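Local coordinates for protein glycosyltransferase (duf1792) (Streptococcus sanguinis, PDB 5V4A) that binds UDP and probably transfers sugars as the C-terminal, GT-D-fold domain of a longer glycosyltransferase probably belonging to the accessory SecA2/SecY2 export system, at residues Gly31-Val36 and Glu98-Ile103; Ser59-Glu64 and Cys104-Tyr109. All coordinates share one frame; numbering follows the deposited sequence.

Overall arrangement
Both contacts lie in the half of the GT-D fold built on the parallel strands 24-27, 66-70 and 110-111. The chain leaves strand 24-27 into helix 30-36, which carries the first segment of interaction 1, then passes through helix 48-58 into the loop at 59-64, the first segment of interaction 2. After strand 66-70 comes the long helix 82-103, whose last turns close interaction 1; the chain runs straight on into 104-109, which closes interaction 2 before strand 110-111. The two closures therefore cross rather than nest. Their centres lie about 15 Å apart, and they touch where Ile103 O packs on Ser59 CB at 3.4 Å.

Interaction 1. Residues Gly31-Val36 and Glu98-Ile103; sequences GEMDLV and EKYKNI
The methyl end of Met33 sits squarely over the ring of Tyr100, a Met-aromatic contact in which the carbon, not the sulfur, makes the close approach. It joins two helices of the GT-D fold, helix 30-36 and the C-terminal end of helix 82-103, which cross nearly at right angles (85°) with segment axes 11.7 Å apart, so that long side chains have to bridge the gap. Met33 leaves its helix with CG anti to the backbone N (chi1 170°) and then bends at both chi2 and chi3. This fold of the chain brings CE over the centre of the Tyr100 ring, 3.7 Å from the centroid, as a CH-pi contact, while SD stands higher and turns toward the aliphatic part of Lys99, 4.1 Å from its CB. The hydroxyl end of the ring slides beneath the root of the same side chain, with Tyr100 OH 3.5 Å from Met33 CB. That hydroxyl is hydrogen-bonded to His92 NE2, about two turns back along the same helix, and Phe74 meets the ring edge-to-face, so the tyrosine is fixed from several sides.

A second, smaller apolar contact lies one turn further along helix 30-36. Here Val36 and Ile103 reach toward each other tip to tip, Val36 CG1 touching Ile103 CD1 at 3.8 Å. Leu54 and Arg55 of helix 48-58 also pack on Val36, placing this third helix alongside the pair. The contact stands back from the nucleotide: the Tyr100 side chain is about 11 Å from the bound UDP. At the exposed margin the helices are joined through solvent, where a single water donates to Val36 O and accepts from Lys99 NZ at 3.0 Å.

Interaction 2. Residues Ser59-Glu64 and Cys104-Tyr109; sequences SMESDE and CRAPWY
Ser62 lies over one face of the Trp108 indole, its CB above the six-membered ring and displaced toward the rim, 3.8 Å from the centroid. Trp108 takes the crowded chi1 position, with CG between the backbone N and the carbonyl carbon (65°), and this swings the indole back alongside the 59-64 loop; Tyr17 meets the ring edge-to-face. In the plane of the indole, Trp108 NE1 gives its hydrogen to a water at 3.0 Å that in turn donates to Ser62 O. Ser62 OG, beside its own backbone N, is held by the backbone N of Val68 in strand 66-70 and also meets a second water.

Glu61 crosses Pro107 at about a right angle. Its extended chain lays CG against Ala106 CB at 3.7 Å and carries OE2 to 3.3 Å from Pro107 CD, a packing contact at the exposed margin.

Between these side chains the two backbones are bridged by water. The molecule that meets Ser62 OG also donates to Met60 O and to Trp108 O, and lies over a face of the Tyr109 ring; another accepts from Ser62 N and donates to Trp108 O, which is thus gripped twice. Nearer the helix ends, a further water spans Ser59 O and Arg105 N. Tyr109 OH accepts from Ala106 N at 3.2 Å, tying the Tyr109 side chain to the backbone of its own loop.

The result is a hydrated pairing of two helix-to-strand loops, side by side at the entry to the neighbouring parallel strands 66-70 and 110-111 of the alpha/beta GT-D domain.

Interaction 1. Residues Gly31-Val36 and Glu98-Ile103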
loop_
_atom_site.group_PDB
_atom_site.type_symbol
_atom_site.label_atom_id
_atom_site.label_comp_id
_atom_site.label_asym_id
_atom_site.label_seq_id
_atom_site.Cartn_x
_atom_site.Cartn_y
_atom_site.Cartn_z
ATOM N N GLY A 31 -26.974 -3.038 -4.252
ATOM C CA GLY A 31 -27.716 -2.744 -5.464
ATOM C C GLY A 31 -27.818 -3.934 -6.394
ATOM O O GLY A 31 -28.801 -4.071 -7.129
ATOM N N GLU A 32 -26.785 -4.788 -6.413
ATOM C CA GLU A 32 -26.847 -5.995 -7.237
ATOM C C GLU A 32 -27.832 -7.006 -6.663
ATOM O O GLU A 32 -28.618 -7.618 -7.407
ATOM C CB GLU A 32 -25.449 -6.603 -7.361
ATOM C CG GLU A 32 -24.540 -5.843 -8.307
ATOM C CD GLU A 32 -24.253 -4.427 -7.851
ATOM O OE1 GLU A 32 -23.702 -4.260 -6.736
ATOM O OE2 GLU A 32 -24.529 -3.488 -8.633
ATOM N N MET A 33 -27.823 -7.178 -5.339
ATOM C CA MET A 33 -28.798 -8.059 -4.708
ATOM C C MET A 33 -30.219 -7.530 -4.912
ATOM O O MET A 33 -31.163 -8.318 -5.026
ATOM C CB MET A 33 -28.472 -8.239 -3.225
ATOM C CG MET A 33 -29.548 -8.939 -2.444
ATOM S SD MET A 33 -29.869 -10.602 -3.110
ATOM C CE MET A 33 -28.277 -11.403 -2.898
ATOM N N ASP A 34 -30.389 -6.205 -4.920
ATOM C CA ASP A 34 -31.680 -5.619 -5.268
ATOM C C ASP A 34 -32.162 -6.120 -6.621
ATOM O O ASP A 34 -33.324 -6.501 -6.776
ATOM C CB ASP A 34 -31.583 -4.093 -5.280
ATOM C CG ASP A 34 -32.030 -3.477 -3.978
ATOM O OD1 ASP A 34 -31.628 -2.325 -3.698
ATOM O OD2 ASP A 34 -32.779 -4.154 -3.239
ATOM N N LEU A 35 -31.287 -6.069 -7.624
ATOM C CA LEU A 35 -31.647 -6.507 -8.967
ATOM C C LEU A 35 -31.865 -8.016 -9.035
ATOM O O LEU A 35 -32.749 -8.483 -9.766
ATOM C CB LEU A 35 -30.564 -6.086 -9.952
ATOM C CG LEU A 35 -30.546 -4.627 -10.397
ATOM C CD1 LEU A 35 -29.220 -4.288 -11.046
ATOM C CD2 LEU A 35 -31.709 -4.361 -11.371
ATOM N N VAL A 36 -31.059 -8.797 -8.305
ATOM C CA VAL A 36 -31.256 -10.245 -8.285
ATOM C C VAL A 36 -32.585 -10.601 -7.646
ATOM O O VAL A 36 -33.158 -11.655 -7.946
ATOM C CB VAL A 36 -30.086 -10.936 -7.554
ATOM C CG1 VAL A 36 -30.362 -12.421 -7.376
ATOM C CG2 VAL A 36 -28.780 -10.703 -8.312
ATOM N N GLU A 98 -31.235 -14.880 3.504
ATOM C CA GLU A 98 -31.462 -16.228 3.001
ATOM C C GLU A 98 -31.171 -16.340 1.510
ATOM O O GLU A 98 -30.855 -17.436 1.036
ATOM C CB GLU A 98 -32.902 -16.659 3.295
ATOM C CG GLU A 98 -33.172 -18.149 3.115
ATOM C CD GLU A 98 -32.439 -19.009 4.129
ATOM O OE1 GLU A 98 -32.081 -20.160 3.792
ATOM O OE2 GLU A 98 -32.232 -18.541 5.268
ATOM N N LYS A 99 -31.229 -15.229 0.770
ATOM C CA LYS A 99 -30.801 -15.256 -0.625
ATOM C C LYS A 99 -29.282 -15.338 -0.722
ATOM O O LYS A 99 -28.743 -16.109 -1.529
ATOM C CB LYS A 99 -31.314 -14.020 -1.369
ATOM C CG LYS A 99 -32.791 -14.098 -1.765
ATOM C CD LYS A 99 -33.134 -13.149 -2.905
ATOM C CE LYS A 99 -34.639 -13.125 -3.127
ATOM N NZ LYS A 99 -35.101 -14.468 -3.580
ATOM N N TYR A 100 -28.575 -14.563 0.104
ATOM C CA TYR A 100 -27.117 -14.657 0.131
ATOM C C TYR A 100 -26.665 -16.079 0.434
ATOM O O TYR A 100 -25.811 -16.631 -0.268
ATOM C CB TYR A 100 -26.534 -13.685 1.157
ATOM C CG TYR A 100 -26.470 -12.248 0.692
ATOM C CD1 TYR A 100 -25.569 -11.860 -0.286
ATOM C CD2 TYR A 100 -27.295 -11.277 1.249
ATOM C CE1 TYR A 100 -25.492 -10.545 -0.706
ATOM C CE2 TYR A 100 -27.231 -9.954 0.833
ATOM C CZ TYR A 100 -26.331 -9.594 -0.145
ATOM O OH TYR A 100 -26.253 -8.284 -0.569
ATOM N N LYS A 101 -27.230 -16.692 1.478
ATOM C CA LYS A 101 -26.847 -18.058 1.823
ATOM C C LYS A 101 -27.219 -19.052 0.723
ATOM O O LYS A 101 -26.529 -20.062 0.544
ATOM C CB LYS A 101 -27.478 -18.461 3.160
ATOM C CG LYS A 101 -27.024 -17.591 4.315
ATOM C CD LYS A 101 -27.630 -18.001 5.645
ATOM C CE LYS A 101 -29.129 -18.219 5.549
ATOM N NZ LYS A 101 -29.764 -18.513 6.878
ATOM N N ASN A 102 -28.279 -18.773 -0.039
ATOM C CA ASN A 102 -28.683 -19.692 -1.099
ATOM C C ASN A 102 -27.804 -19.558 -2.339
ATOM O O ASN A 102 -27.455 -20.565 -2.964
ATOM C CB ASN A 102 -30.151 -19.476 -1.451
ATOM C CG ASN A 102 -31.057 -20.476 -0.768
ATOM O OD1 ASN A 102 -31.144 -21.633 -1.180
ATOM N ND2 ASN A 102 -31.732 -20.038 0.289
ATOM N N ILE A 103 -27.458 -18.330 -2.727
ATOM C CA ILE A 103 -26.666 -18.125 -3.937
ATOM C C ILE A 103 -25.173 -18.295 -3.654
ATOM O O ILE A 103 -24.441 -18.890 -4.451
ATOM C CB ILE A 103 -26.949 -16.733 -4.539
ATOM C CG1 ILE A 103 -28.439 -16.547 -4.862
ATOM C CG2 ILE A 103 -26.094 -16.514 -5.785
ATOM C CD1 ILE A 103 -28.840 -15.086 -5.076
HETATM O O HOH W 1 -34.342 -13.782 -6.385
#

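Interaction 2. Residues Ser59-Glu64 and Cys104-Tyr109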
loop_
_atom_site.group_PDB
_atom_site.type_symbol
_atom_site.label_atom_id
_atom_site.label_comp_id
_atom_site.label_asym_id
_atom_site.label_seq_id
_atom_site.Cartn_x
_atom_site.Cartn_y
_atom_site.Cartn_z
ATOM N N SER A 59 -22.463 -16.678 -7.571
ATOM C CA SER A 59 -22.378 -18.043 -7.079
ATOM C C SER A 59 -21.041 -18.707 -7.389
ATOM O O SER A 59 -20.859 -19.873 -7.049
ATOM C CB SER A 59 -23.508 -18.872 -7.687
ATOM O OG SER A 59 -23.280 -19.055 -9.077
ATOM N N MET A 60 -20.131 -17.998 -8.045
ATOM C CA MET A 60 -18.853 -18.522 -8.508
ATOM C C MET A 60 -17.777 -18.433 -7.433
ATOM O O MET A 60 -17.808 -17.553 -6.570
ATOM C CB MET A 60 -18.426 -17.758 -9.748
ATOM C CG MET A 60 -19.097 -18.287 -10.959
ATOM S SD MET A 60 -18.543 -17.314 -12.323
ATOM C CE MET A 60 -17.176 -18.333 -12.863
ATOM N N GLU A 61 -16.804 -19.339 -7.511
ATOM C CA GLU A 61 -15.697 -19.349 -6.563
ATOM C C GLU A 61 -14.524 -18.519 -7.066
ATOM O O GLU A 61 -14.287 -18.396 -8.273
ATOM C CB GLU A 61 -15.238 -20.780 -6.270
ATOM C CG GLU A 61 -16.387 -21.716 -5.923
ATOM C CD GLU A 61 -15.925 -23.133 -5.644
ATOM O OE1 GLU A 61 -14.980 -23.597 -6.321
ATOM O OE2 GLU A 61 -16.517 -23.785 -4.754
ATOM N N SER A 62 -13.785 -17.948 -6.118
ATOM C CA SER A 62 -12.690 -17.043 -6.427
ATOM C C SER A 62 -11.387 -17.818 -6.623
ATOM O O SER A 62 -11.158 -18.859 -5.995
ATOM C CB SER A 62 -12.526 -16.009 -5.311
ATOM O OG SER A 62 -13.664 -15.166 -5.202
ATOM N N ASP A 63 -10.533 -17.294 -7.501
ATOM C CA ASP A 63 -9.236 -17.900 -7.787
ATOM C C ASP A 63 -8.303 -16.820 -8.330
ATOM O O ASP A 63 -8.697 -15.667 -8.502
ATOM C CB ASP A 63 -9.398 -19.077 -8.756
ATOM C CG ASP A 63 -9.942 -18.660 -10.120
ATOM O OD1 ASP A 63 -9.709 -17.520 -10.561
ATOM O OD2 ASP A 63 -10.665 -19.467 -10.744
ATOM N N GLU A 64 -7.070 -17.220 -8.659
ATOM C CA GLU A 64 -6.053 -16.250 -9.065
ATOM C C GLU A 64 -6.409 -15.512 -10.351
ATOM O O GLU A 64 -5.786 -14.489 -10.651
ATOM C CB GLU A 64 -4.724 -16.962 -9.261
ATOM C CG GLU A 64 -4.858 -18.091 -10.276
ATOM C CD GLU A 64 -3.557 -18.790 -10.586
ATOM O OE1 GLU A 64 -3.574 -20.038 -10.663
ATOM O OE2 GLU A 64 -2.540 -18.096 -10.798
ATOM N N CYS A 104 -24.691 -17.757 -2.543
ATOM C CA CYS A 104 -23.255 -17.634 -2.290
ATOM C C CYS A 104 -22.778 -18.822 -1.465
ATOM O O CYS A 104 -22.877 -18.822 -0.236
ATOM C CB CYS A 104 -22.952 -16.306 -1.607
ATOM S SG CYS A 104 -23.568 -14.928 -2.567
ATOM N N ARG A 105 -22.247 -19.837 -2.150
ATOM C CA ARG A 105 -21.822 -21.078 -1.516
ATOM C C ARG A 105 -20.345 -21.366 -1.768
ATOM O O ARG A 105 -19.873 -22.474 -1.499
ATOM C CB ARG A 105 -22.704 -22.224 -2.026
ATOM C CG ARG A 105 -24.140 -22.104 -1.538
ATOM C CD ARG A 105 -25.156 -22.573 -2.576
ATOM N NE ARG A 105 -25.341 -24.016 -2.652
ATOM C CZ ARG A 105 -26.391 -24.591 -3.231
ATOM N NH1 ARG A 105 -27.341 -23.840 -3.780
ATOM N NH2 ARG A 105 -26.492 -25.913 -3.265
ATOM N N ALA A 106 -19.595 -20.368 -2.226
ATOM C CA ALA A 106 -18.171 -20.530 -2.448
ATOM C C ALA A 106 -17.429 -20.605 -1.117
ATOM O O ALA A 106 -17.951 -20.185 -0.081
ATOM C CB ALA A 106 -17.633 -19.374 -3.289
ATOM N N PRO A 107 -16.221 -21.181 -1.115
ATOM C CA PRO A 107 -15.431 -21.214 0.128
ATOM C C PRO A 107 -15.155 -19.842 0.725
ATOM O O PRO A 107 -15.237 -19.688 1.949
ATOM C CB PRO A 107 -14.136 -21.918 -0.305
ATOM C CG PRO A 107 -14.524 -22.742 -1.475
ATOM C CD PRO A 107 -15.598 -21.974 -2.190
ATOM N N TRP A 108 -14.820 -18.847 -0.097
ATOM C CA TRP A 108 -14.482 -17.518 0.402
ATOM C C TRP A 108 -14.774 -16.477 -0.668
ATOM O O TRP A 108 -14.906 -16.790 -1.855
ATOM C CB TRP A 108 -13.003 -17.419 0.845
ATOM C CG TRP A 108 -11.993 -17.591 -0.272
ATOM C CD1 TRP A 108 -11.462 -18.773 -0.727
ATOM C CD2 TRP A 108 -11.419 -16.560 -1.084
ATOM N NE1 TRP A 108 -10.590 -18.534 -1.759
ATOM C CE2 TRP A 108 -10.539 -17.185 -1.995
ATOM C CE3 TRP A 108 -11.551 -15.166 -1.122
ATOM C CZ2 TRP A 108 -9.807 -16.469 -2.935
ATOM C CZ3 TRP A 108 -10.819 -14.455 -2.058
ATOM C CH2 TRP A 108 -9.963 -15.109 -2.956
ATOM N N TYR A 109 -14.886 -15.222 -0.219
ATOM C CA TYR A 109 -15.116 -14.074 -1.084
ATOM C C TYR A 109 -14.219 -12.926 -0.647
ATOM O O TYR A 109 -13.864 -12.810 0.529
ATOM C CB TYR A 109 -16.575 -13.609 -1.035
ATOM C CG TYR A 109 -17.555 -14.612 -1.594
ATOM C CD1 TYR A 109 -17.999 -15.686 -0.822
ATOM C CD2 TYR A 109 -18.048 -14.485 -2.888
ATOM C CE1 TYR A 109 -18.898 -16.615 -1.333
ATOM C CE2 TYR A 109 -18.956 -15.403 -3.399
ATOM C CZ TYR A 109 -19.370 -16.465 -2.617
ATOM O OH TYR A 109 -20.259 -17.378 -3.121
HETATM O O HOH W 2 -21.819 -20.901 -4.984
HETATM O O HOH W 3 -16.186 -16.613 -4.519
HETATM O O HOH W 4 -14.023 -18.941 -3.500
HETATM O O HOH W 5 -8.921 -19.405 -4.126
#